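Local coordinates for protein putative acetamidase/formamidase (Yersinia enterocolitica subsp. palearctica serotype O:3, PDB 5UBU) that probably hydrolyses carbon-nitrogen bonds other than peptide bonds in linear amides and binds sodium ions, at residues Asp188-Ile199 / Pro256-Ile267; Met4-Met12 / Gly200-Pro208. All coordinates share one frame; numbering follows the deposited sequence.

Contacts 1 and 2, centres 11 Å apart, meet on neighbouring strands of one sheet: 203-208 of contact 2 runs antiparallel to 257-260 of contact 1. Segment 188-199 leads directly into 200-208, so the chain passes from one contact to the other. Contact 1 packs a loop from the second sheet against the hairpin of strands 257-260 and 263-270; contact 2 lays the N-terminal segment against strand 203-208. The two are probably hydrogen-bonded to each other, E259 OE1 to Y206 OH (2.5 Å) and Y206 N to R257 O (2.6 Å). A sodium ion lies at contact 1, bound by N193 and D195 together with D220.

Contact 1: Asp188-Ile199 / Pro256-Ile267; sequences DNHGGNMDVPDI and PRMENAETIMSI. With NA (sodium ion), chain H.
I267 and M265, on the second strand of the beta hairpin formed by 257-260 and 263-270, point toward the loop that follows strand 191-193, packing the apolar side of the hairpin against the neighbouring sheet. M194, a selenomethionine bent at chi3 (-70°), lies roughly perpendicular to I267, with SE 3.9 Å from I267 CG2. The other branch of I267 meets I199 tip to tip, CD1 to CD1 at 3.9 Å. V196 and M265 run alongside, pointing opposite ways, CG1 against SE. Further along the loop, D198 lies across the methyl ends of two selenomethionines: M258 CE is 3.5 Å from D198 CB, while M265 CE approaches D198 OD2. The charge of this carboxylate is met by R310 in a salt bridge. P256 extends the apolar surface to the turn 188-191, with CG 3.7 Å from G191 N. One water joins the segments, donating to D198 O and accepting from N260 ND2. On either side of M194 in sequence, N193 and D195 bind sodium, D195 through both carboxylate oxygens and N193 through OD1, D220 completing the protein ligands, with N193 OD1 2.2 Å from the ion.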
loop_
_atom_site.group_PDB
_atom_site.type_symbol
_atom_site.label_atom_id
_atom_site.label_comp_id
_atom_site.label_asym_id
_atom_site.label_seq_id
_atom_site.Cartn_x
_atom_site.Cartn_y
_atom_site.Cartn_z
ATOM N N ASP B 188 7.091 -14.353 -7.563
ATOM C CA ASP B 188 8.220 -13.503 -7.180
ATOM C C ASP B 188 9.112 -13.314 -8.420
ATOM O O ASP B 188 8.621 -13.405 -9.548
ATOM C CB ASP B 188 8.948 -14.169 -5.992
ATOM C CG ASP B 188 9.691 -13.187 -5.116
ATOM O OD1 ASP B 188 10.360 -12.257 -5.642
ATOM O OD2 ASP B 188 9.614 -13.385 -3.881
ATOM N N ASN B 189 10.403 -13.049 -8.228
ATOM C CA ASN B 189 11.315 -12.852 -9.376
ATOM C C ASN B 189 11.718 -14.139 -10.110
ATOM O O ASN B 189 12.493 -14.096 -11.070
ATOM C CB ASN B 189 12.561 -12.040 -8.962
ATOM C CG ASN B 189 13.398 -12.712 -7.881
ATOM O OD1 ASN B 189 13.416 -13.928 -7.732
ATOM N ND2 ASN B 189 14.124 -11.903 -7.146
ATOM N N HIS B 190 11.192 -15.262 -9.638
ATOM C CA HIS B 190 11.462 -16.575 -10.219
ATOM C C HIS B 190 10.258 -17.084 -11.014
ATOM O O HIS B 190 10.309 -18.173 -11.592
ATOM C CB HIS B 190 11.746 -17.566 -9.092
ATOM C CG HIS B 190 10.531 -17.948 -8.304
ATOM N ND1 HIS B 190 9.795 -17.036 -7.580
ATOM C CD2 HIS B 190 9.940 -19.148 -8.098
ATOM C CE1 HIS B 190 8.787 -17.647 -6.988
ATOM N NE2 HIS B 190 8.853 -18.932 -7.282
ATOM N N GLY B 191 9.188 -16.290 -11.041
ATOM C CA GLY B 191 7.939 -16.650 -11.698
ATOM C C GLY B 191 6.985 -16.970 -10.556
ATOM O O GLY B 191 6.707 -16.113 -9.713
ATOM N N GLY B 192 6.479 -18.198 -10.528
ATOM C CA GLY B 192 5.589 -18.631 -9.453
ATOM C C GLY B 192 4.115 -18.493 -9.776
ATOM O O GLY B 192 3.725 -18.525 -10.945
ATOM N N ASN B 193 3.307 -18.333 -8.725
ATOM C CA ASN B 193 1.853 -18.211 -8.836
ATOM C C ASN B 193 1.474 -16.797 -9.288
ATOM O O ASN B 193 0.928 -15.995 -8.523
ATOM C CB ASN B 193 1.210 -18.551 -7.482
ATOM C CG ASN B 193 -0.294 -18.700 -7.558
ATOM O OD1 ASN B 193 -0.844 -19.001 -8.613
ATOM N ND2 ASN B 193 -0.963 -18.529 -6.427
HETATM N N MSE B 194 1.761 -16.511 -10.553
HETATM C CA MSE B 194 1.502 -15.198 -11.139
HETATM C C MSE B 194 0.065 -14.977 -11.529
HETATM O O MSE B 194 -0.426 -13.856 -11.464
HETATM C CB MSE B 194 2.358 -15.043 -12.393
HETATM C CG MSE B 194 3.848 -15.086 -12.069
HETATM SE SE MSE B 194 4.904 -15.093 -13.725
HETATM C CE MSE B 194 4.473 -16.891 -14.398
ATOM N N ASP B 195 -0.612 -16.038 -11.954
ATOM C CA ASP B 195 -2.004 -15.954 -12.385
ATOM C C ASP B 195 -2.212 -14.815 -13.400
ATOM O O ASP B 195 -3.044 -13.939 -13.209
ATOM C CB ASP B 195 -2.940 -15.796 -11.181
ATOM C CG ASP B 195 -2.923 -16.996 -10.236
ATOM O OD1 ASP B 195 -2.584 -18.126 -10.658
ATOM O OD2 ASP B 195 -3.288 -16.807 -9.055
ATOM N N VAL B 196 -1.412 -14.832 -14.462
ATOM C CA VAL B 196 -1.501 -13.852 -15.540
ATOM C C VAL B 196 -2.185 -14.579 -16.701
ATOM O O VAL B 196 -1.595 -15.497 -17.275
ATOM C CB VAL B 196 -0.105 -13.335 -15.960
ATOM C CG1 VAL B 196 -0.196 -12.464 -17.210
ATOM C CG2 VAL B 196 0.536 -12.559 -14.821
ATOM N N PRO B 197 -3.424 -14.176 -17.052
ATOM C CA PRO B 197 -4.212 -14.819 -18.126
ATOM C C PRO B 197 -3.514 -14.999 -19.466
ATOM O O PRO B 197 -3.869 -15.906 -20.220
ATOM C CB PRO B 197 -5.397 -13.872 -18.315
ATOM C CG PRO B 197 -5.541 -13.184 -17.011
ATOM C CD PRO B 197 -4.164 -13.062 -16.430
ATOM N N ASP B 198 -2.537 -14.147 -19.754
ATOM C CA ASP B 198 -1.804 -14.184 -21.030
ATOM C C ASP B 198 -0.823 -15.352 -21.191
ATOM O O ASP B 198 -0.406 -15.655 -22.309
ATOM C CB ASP B 198 -1.052 -12.869 -21.201
ATOM C CG ASP B 198 -1.967 -11.673 -21.173
ATOM O OD1 ASP B 198 -2.633 -11.387 -22.182
ATOM O OD2 ASP B 198 -1.979 -10.984 -20.147
ATOM N N ILE B 199 -0.468 -16.004 -20.089
ATOM C CA ILE B 199 0.472 -17.126 -20.109
ATOM C C ILE B 199 -0.253 -18.428 -20.473
ATOM O O ILE B 199 -0.405 -19.337 -19.656
ATOM C CB ILE B 199 1.228 -17.216 -18.761
ATOM C CG1 ILE B 199 2.012 -15.917 -18.559
ATOM C CG2 ILE B 199 2.186 -18.409 -18.731
ATOM C CD1 ILE B 199 2.705 -15.816 -17.224
ATOM N N PRO B 256 10.468 -12.052 -14.539
ATOM C CA PRO B 256 9.967 -12.801 -15.689
ATOM C C PRO B 256 9.460 -11.893 -16.795
ATOM O O PRO B 256 8.970 -10.803 -16.521
ATOM C CB PRO B 256 8.773 -13.594 -15.118
ATOM C CG PRO B 256 9.008 -13.661 -13.650
ATOM C CD PRO B 256 9.760 -12.414 -13.290
ATOM N N ARG B 257 9.588 -12.355 -18.032
ATOM C CA ARG B 257 9.102 -11.631 -19.200
ATOM C C ARG B 257 8.372 -12.615 -20.076
ATOM O O ARG B 257 8.586 -13.818 -19.970
ATOM C CB ARG B 257 10.250 -11.014 -19.973
ATOM C CG ARG B 257 10.952 -9.910 -19.229
ATOM C CD ARG B 257 12.219 -9.476 -19.946
ATOM N NE ARG B 257 12.837 -8.341 -19.259
ATOM C CZ ARG B 257 13.982 -7.767 -19.611
ATOM N NH1 ARG B 257 14.679 -8.207 -20.652
ATOM N NH2 ARG B 257 14.436 -6.745 -18.910
HETATM N N MSE B 258 7.478 -12.119 -20.914
HETATM C CA MSE B 258 6.762 -13.003 -21.826
HETATM C C MSE B 258 6.611 -12.309 -23.147
HETATM O O MSE B 258 6.863 -11.116 -23.284
HETATM C CB MSE B 258 5.485 -13.609 -21.211
HETATM C CG MSE B 258 4.239 -12.744 -21.285
HETATM SE SE MSE B 258 3.223 -13.021 -22.962
HETATM C CE MSE B 258 1.890 -11.604 -22.633
ATOM N N GLU B 259 6.203 -13.086 -24.131
ATOM C CA GLU B 259 6.064 -12.610 -25.480
ATOM C C GLU B 259 4.993 -13.421 -26.179
ATOM O O GLU B 259 4.847 -14.608 -25.915
ATOM C CB GLU B 259 7.410 -12.837 -26.165
ATOM C CG GLU B 259 7.503 -12.451 -27.626
ATOM C CD GLU B 259 8.859 -12.773 -28.256
ATOM O OE1 GLU B 259 9.675 -13.511 -27.662
ATOM O OE2 GLU B 259 9.100 -12.286 -29.376
ATOM N N ASN B 260 4.225 -12.775 -27.044
ATOM C CA ASN B 260 3.208 -13.466 -27.843
ATOM C C ASN B 260 3.136 -12.799 -29.217
ATOM O O ASN B 260 3.932 -11.917 -29.522
ATOM C CB ASN B 260 1.842 -13.562 -27.132
ATOM C CG ASN B 260 1.244 -12.227 -26.799
ATOM O OD1 ASN B 260 1.594 -11.204 -27.384
ATOM N ND2 ASN B 260 0.309 -12.230 -25.848
ATOM N N ALA B 261 2.189 -13.217 -30.044
ATOM C CA ALA B 261 2.080 -12.667 -31.389
ATOM C C ALA B 261 2.064 -11.148 -31.463
ATOM O O ALA B 261 2.722 -10.576 -32.334
ATOM C CB ALA B 261 0.855 -13.240 -32.106
ATOM N N GLU B 262 1.372 -10.496 -30.527
ATOM C CA GLU B 262 1.237 -9.039 -30.579
ATOM C C GLU B 262 2.045 -8.187 -29.595
ATOM O O GLU B 262 2.276 -7.017 -29.884
ATOM C CB GLU B 262 -0.252 -8.656 -30.504
ATOM C CG GLU B 262 -1.075 -9.233 -31.665
ATOM C CD GLU B 262 -2.455 -8.612 -31.852
ATOM O OE1 GLU B 262 -2.911 -7.736 -31.065
ATOM O OE2 GLU B 262 -3.103 -9.013 -32.842
ATOM N N THR B 263 2.493 -8.738 -28.470
ATOM C CA THR B 263 3.228 -7.920 -27.479
ATOM C C THR B 263 4.386 -8.594 -26.752
ATOM O O THR B 263 4.613 -9.793 -26.872
ATOM C CB THR B 263 2.274 -7.490 -26.319
ATOM O OG1 THR B 263 1.956 -8.625 -25.503
ATOM C CG2 THR B 263 0.989 -6.869 -26.843
ATOM N N ILE B 264 5.110 -7.764 -26.003
ATOM C CA ILE B 264 6.172 -8.201 -25.107
ATOM C C ILE B 264 5.663 -7.679 -23.753
ATOM O O ILE B 264 4.927 -6.690 -23.714
ATOM C CB ILE B 264 7.579 -7.650 -25.452
ATOM C CG1 ILE B 264 7.673 -6.138 -25.245
ATOM C CG2 ILE B 264 7.960 -8.037 -26.870
ATOM C CD1 ILE B 264 9.065 -5.599 -25.436
HETATM N N MSE B 265 6.044 -8.335 -22.658
HETATM C CA MSE B 265 5.580 -7.931 -21.341
HETATM C C MSE B 265 6.546 -8.244 -20.247
HETATM O O MSE B 265 7.190 -9.281 -20.271
HETATM C CB MSE B 265 4.274 -8.706 -21.100
HETATM C CG MSE B 265 3.612 -8.475 -19.727
HETATM SE SE MSE B 265 2.335 -9.932 -19.280
HETATM C CE MSE B 265 0.878 -9.281 -20.414
ATOM N N SER B 266 6.668 -7.329 -19.289
ATOM C CA SER B 266 7.512 -7.524 -18.111
ATOM C C SER B 266 6.544 -7.807 -16.970
ATOM O O SER B 266 5.585 -7.056 -16.766
ATOM C CB SER B 266 8.358 -6.299 -17.811
ATOM O OG SER B 266 9.354 -6.110 -18.796
ATOM N N ILE B 267 6.798 -8.879 -16.228
ATOM C CA ILE B 267 5.918 -9.301 -15.140
ATOM C C ILE B 267 6.527 -9.073 -13.765
ATOM O O ILE B 267 7.465 -9.751 -13.386
ATOM C CB ILE B 267 5.565 -10.792 -15.302
ATOM C CG1 ILE B 267 4.941 -11.028 -16.689
ATOM C CG2 ILE B 267 4.621 -11.248 -14.191
ATOM C CD1 ILE B 267 4.700 -12.481 -17.038
HETATM NA NA NA H . -3.008 -19.500 -8.914
HETATM O O HOH W 1 -0.658 -14.583 -24.789
HETATM O O HOH W 2 -4.484 -18.251 -6.738
#

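Contact 2: Met4-Met12 / Gly200-Pro208; sequences MKWLEESIM and GPGSITYLP
I204 has CG1 anti to its carbonyl carbon (chi1 -55°), which carries CD1 toward W6, L7 and S10, while M12, with CG opposite the backbone N (chi1 -180°), runs extended past CG2. In this way the two side chains meet where the N-terminal segment, a helix-like turn and the start of helix 11-15, packs on strand 203-208 of the large mixed sheet. W6 and I204 pass alongside, pointing opposite ways, the six-membered ring reaching I204 CD1 with CH2 at 3.7 Å. The same ring touches the type II turn 200-203, CZ2 lying 3.3 Å from G202 O. L7 also lays CD2 over one face of the indole, offset toward its rim, and from there reaches I204 CD1 at 3.8 Å. S10 CB adds a third contact to this methyl, which is thus held among W6, L7 and S10. On the other branch, M12 SE lies 4.0 Å from I204 CG2. S10 is the N-cap: its OG bonds to a lone pair of L7 O, within the plane of that carbonyl, and takes the N-H of V13. L7 O also accepts from S10 N, so two donors grip it. Further along the strand, Y206 brings its hydroxyl to the first residues of the helix, I11 and M12. I11 CB sits 3.4 Å from Y206 OH, approaching obliquely to the ring. The stronger polar partner of that hydroxyl is E259, on the adjacent strand, and W251 meets the phenol edge-to-face. Near the ring plane, at its edge, M12 N gives Y206 OH a weak hydrogen bond of 3.1 Å, bent to 131° at the hydrogen.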
loop_
_atom_site.group_PDB
_atom_site.type_symbol
_atom_site.label_atom_id
_atom_site.label_comp_id
_atom_site.label_asym_id
_atom_site.label_seq_id
_atom_site.Cartn_x
_atom_site.Cartn_y
_atom_site.Cartn_z
HETATM N N MSE B 4 1.454 -18.961 -37.010
HETATM C CA MSE B 4 2.640 -19.121 -36.145
HETATM C C MSE B 4 3.885 -18.595 -36.810
HETATM O O MSE B 4 4.973 -19.072 -36.557
HETATM C CB MSE B 4 2.792 -20.591 -35.733
HETATM C CG MSE B 4 1.670 -21.129 -34.858
HETATM SE SE MSE B 4 0.767 -19.718 -33.807
HETATM C CE MSE B 4 1.789 -19.751 -32.138
ATOM N N LYS B 5 3.715 -17.576 -37.647
ATOM C CA LYS B 5 4.817 -16.946 -38.365
ATOM C C LYS B 5 5.699 -16.077 -37.439
ATOM O O LYS B 5 6.912 -15.978 -37.607
ATOM C CB LYS B 5 4.211 -16.042 -39.453
ATOM C CG LYS B 5 5.158 -15.311 -40.399
ATOM C CD LYS B 5 5.784 -16.235 -41.452
ATOM C CE LYS B 5 6.477 -15.464 -42.563
ATOM N NZ LYS B 5 7.110 -16.397 -43.542
ATOM N N TRP B 6 5.050 -15.466 -36.461
ATOM C CA TRP B 6 5.739 -14.558 -35.540
ATOM C C TRP B 6 6.860 -15.252 -34.758
ATOM O O TRP B 6 7.802 -14.592 -34.333
ATOM C CB TRP B 6 4.741 -13.884 -34.577
ATOM C CG TRP B 6 4.144 -14.824 -33.582
ATOM C CD1 TRP B 6 3.026 -15.586 -33.738
ATOM C CD2 TRP B 6 4.647 -15.106 -32.272
ATOM N NE1 TRP B 6 2.800 -16.322 -32.607
ATOM C CE2 TRP B 6 3.777 -16.049 -31.688
ATOM C CE3 TRP B 6 5.746 -14.652 -31.538
ATOM C CZ2 TRP B 6 3.962 -16.542 -30.391
ATOM C CZ3 TRP B 6 5.937 -15.139 -30.253
ATOM C CH2 TRP B 6 5.047 -16.079 -29.694
ATOM N N LEU B 7 6.755 -16.570 -34.564
ATOM C CA LEU B 7 7.795 -17.329 -33.845
ATOM C C LEU B 7 9.193 -17.150 -34.434
ATOM O O LEU B 7 10.169 -17.121 -33.691
ATOM C CB LEU B 7 7.479 -18.826 -33.786
ATOM C CG LEU B 7 6.386 -19.319 -32.849
ATOM C CD1 LEU B 7 6.141 -20.804 -33.047
ATOM C CD2 LEU B 7 6.765 -19.035 -31.397
ATOM N N GLU B 8 9.279 -17.031 -35.761
ATOM C CA GLU B 8 10.565 -16.845 -36.438
ATOM C C GLU B 8 11.335 -15.633 -35.894
ATOM O O GLU B 8 12.565 -15.661 -35.818
ATOM C CB GLU B 8 10.351 -16.683 -37.937
ATOM C CG GLU B 8 9.733 -17.882 -38.633
ATOM C CD GLU B 8 9.481 -17.622 -40.120
ATOM O OE1 GLU B 8 9.671 -16.470 -40.583
ATOM O OE2 GLU B 8 9.044 -18.554 -40.824
ATOM N N GLU B 9 10.602 -14.579 -35.525
ATOM C CA GLU B 9 11.190 -13.364 -34.962
ATOM C C GLU B 9 11.242 -13.370 -33.432
ATOM O O GLU B 9 11.737 -12.416 -32.841
ATOM C CB GLU B 9 10.421 -12.121 -35.464
ATOM C CG GLU B 9 10.539 -11.887 -36.978
ATOM C CD GLU B 9 11.971 -11.587 -37.443
ATOM O OE1 GLU B 9 12.277 -11.812 -38.640
ATOM O OE2 GLU B 9 12.785 -11.130 -36.608
ATOM N N SER B 10 10.745 -14.434 -32.799
ATOM C CA SER B 10 10.757 -14.517 -31.327
ATOM C C SER B 10 12.179 -14.617 -30.781
ATOM O O SER B 10 13.089 -15.071 -31.472
ATOM C CB SER B 10 9.938 -15.715 -30.817
ATOM O OG SER B 10 10.543 -16.947 -31.177
ATOM N N ILE B 11 12.351 -14.190 -29.533
ATOM C CA ILE B 11 13.654 -14.216 -28.879
ATOM C C ILE B 11 14.087 -15.667 -28.668
ATOM O O ILE B 11 15.266 -15.994 -28.789
ATOM C CB ILE B 11 13.638 -13.407 -27.561
ATOM C CG1 ILE B 11 13.275 -11.941 -27.868
ATOM C CG2 ILE B 11 14.986 -13.481 -26.863
ATOM C CD1 ILE B 11 13.125 -11.045 -26.657
HETATM N N MSE B 12 13.121 -16.534 -28.387
HETATM C CA MSE B 12 13.404 -17.953 -28.179
HETATM C C MSE B 12 13.990 -18.613 -29.398
HETATM O O MSE B 12 14.930 -19.392 -29.292
HETATM C CB MSE B 12 12.102 -18.669 -27.832
HETATM C CG MSE B 12 12.288 -20.159 -27.584
HETATM SE SE MSE B 12 10.489 -20.946 -27.532
HETATM C CE MSE B 12 10.914 -22.759 -26.914
ATOM N N GLY B 200 -0.697 -18.494 -21.725
ATOM C CA GLY B 200 -1.404 -19.663 -22.250
ATOM C C GLY B 200 -0.878 -20.041 -23.627
ATOM O O GLY B 200 0.186 -19.571 -24.043
ATOM N N PRO B 201 -1.620 -20.906 -24.344
ATOM C CA PRO B 201 -1.219 -21.316 -25.689
ATOM C C PRO B 201 -0.894 -20.112 -26.551
ATOM O O PRO B 201 -1.649 -19.150 -26.563
ATOM C CB PRO B 201 -2.446 -22.048 -26.210
ATOM C CG PRO B 201 -3.082 -22.606 -24.983
ATOM C CD PRO B 201 -2.824 -21.623 -23.883
ATOM N N GLY B 202 0.244 -20.165 -27.234
ATOM C CA GLY B 202 0.693 -19.070 -28.088
ATOM C C GLY B 202 1.562 -18.045 -27.382
ATOM O O GLY B 202 1.854 -16.998 -27.955
ATOM N N SER B 203 1.985 -18.343 -26.146
ATOM C CA SER B 203 2.836 -17.432 -25.387
ATOM C C SER B 203 4.162 -18.109 -25.062
ATOM O O SER B 203 4.228 -19.326 -24.931
ATOM C CB SER B 203 2.166 -17.019 -24.074
ATOM O OG SER B 203 2.133 -18.088 -23.125
ATOM N N ILE B 204 5.203 -17.294 -24.921
ATOM C CA ILE B 204 6.540 -17.756 -24.571
ATOM C C ILE B 204 6.904 -16.992 -23.318
ATOM O O ILE B 204 6.947 -15.772 -23.351
ATOM C CB ILE B 204 7.588 -17.434 -25.660
ATOM C CG1 ILE B 204 7.156 -17.986 -27.021
ATOM C CG2 ILE B 204 8.949 -18.005 -25.266
ATOM C CD1 ILE B 204 8.074 -17.590 -28.173
ATOM N N THR B 205 7.151 -17.693 -22.219
ATOM C CA THR B 205 7.524 -17.039 -20.964
ATOM C C THR B 205 9.032 -17.222 -20.741
ATOM O O THR B 205 9.558 -18.330 -20.889
ATOM C CB THR B 205 6.732 -17.604 -19.765
ATOM O OG1 THR B 205 5.332 -17.431 -19.988
ATOM C CG2 THR B 205 7.108 -16.892 -18.479
ATOM N N TYR B 206 9.709 -16.123 -20.398
ATOM C CA TYR B 206 11.153 -16.120 -20.142
ATOM C C TYR B 206 11.396 -16.015 -18.642
ATOM O O TYR B 206 10.961 -15.060 -18.019
ATOM C CB TYR B 206 11.813 -14.966 -20.888
ATOM C CG TYR B 206 11.578 -15.034 -22.383
ATOM C CD1 TYR B 206 12.217 -15.992 -23.159
ATOM C CD2 TYR B 206 10.729 -14.139 -23.023
ATOM C CE1 TYR B 206 12.009 -16.071 -24.530
ATOM C CE2 TYR B 206 10.519 -14.207 -24.394
ATOM C CZ TYR B 206 11.163 -15.179 -25.144
ATOM O OH TYR B 206 10.973 -15.264 -26.501
ATOM N N LEU B 207 12.082 -17.004 -18.075
ATOM C CA LEU B 207 12.356 -17.067 -16.634
ATOM C C LEU B 207 13.863 -17.058 -16.345
ATOM O O LEU B 207 14.606 -17.830 -16.946
ATOM C CB LEU B 207 11.747 -18.349 -16.066
ATOM C CG LEU B 207 10.220 -18.470 -16.193
ATOM C CD1 LEU B 207 9.736 -19.879 -15.864
ATOM C CD2 LEU B 207 9.525 -17.448 -15.301
ATOM N N PRO B 208 14.316 -16.224 -15.387
ATOM C CA PRO B 208 15.736 -16.147 -15.106
ATOM C C PRO B 208 16.268 -17.309 -14.278
ATOM O O PRO B 208 15.792 -17.550 -13.174
ATOM C CB PRO B 208 15.873 -14.841 -14.314
ATOM C CG PRO B 208 14.504 -14.485 -13.849
ATOM C CD PRO B 208 13.539 -15.509 -14.364
#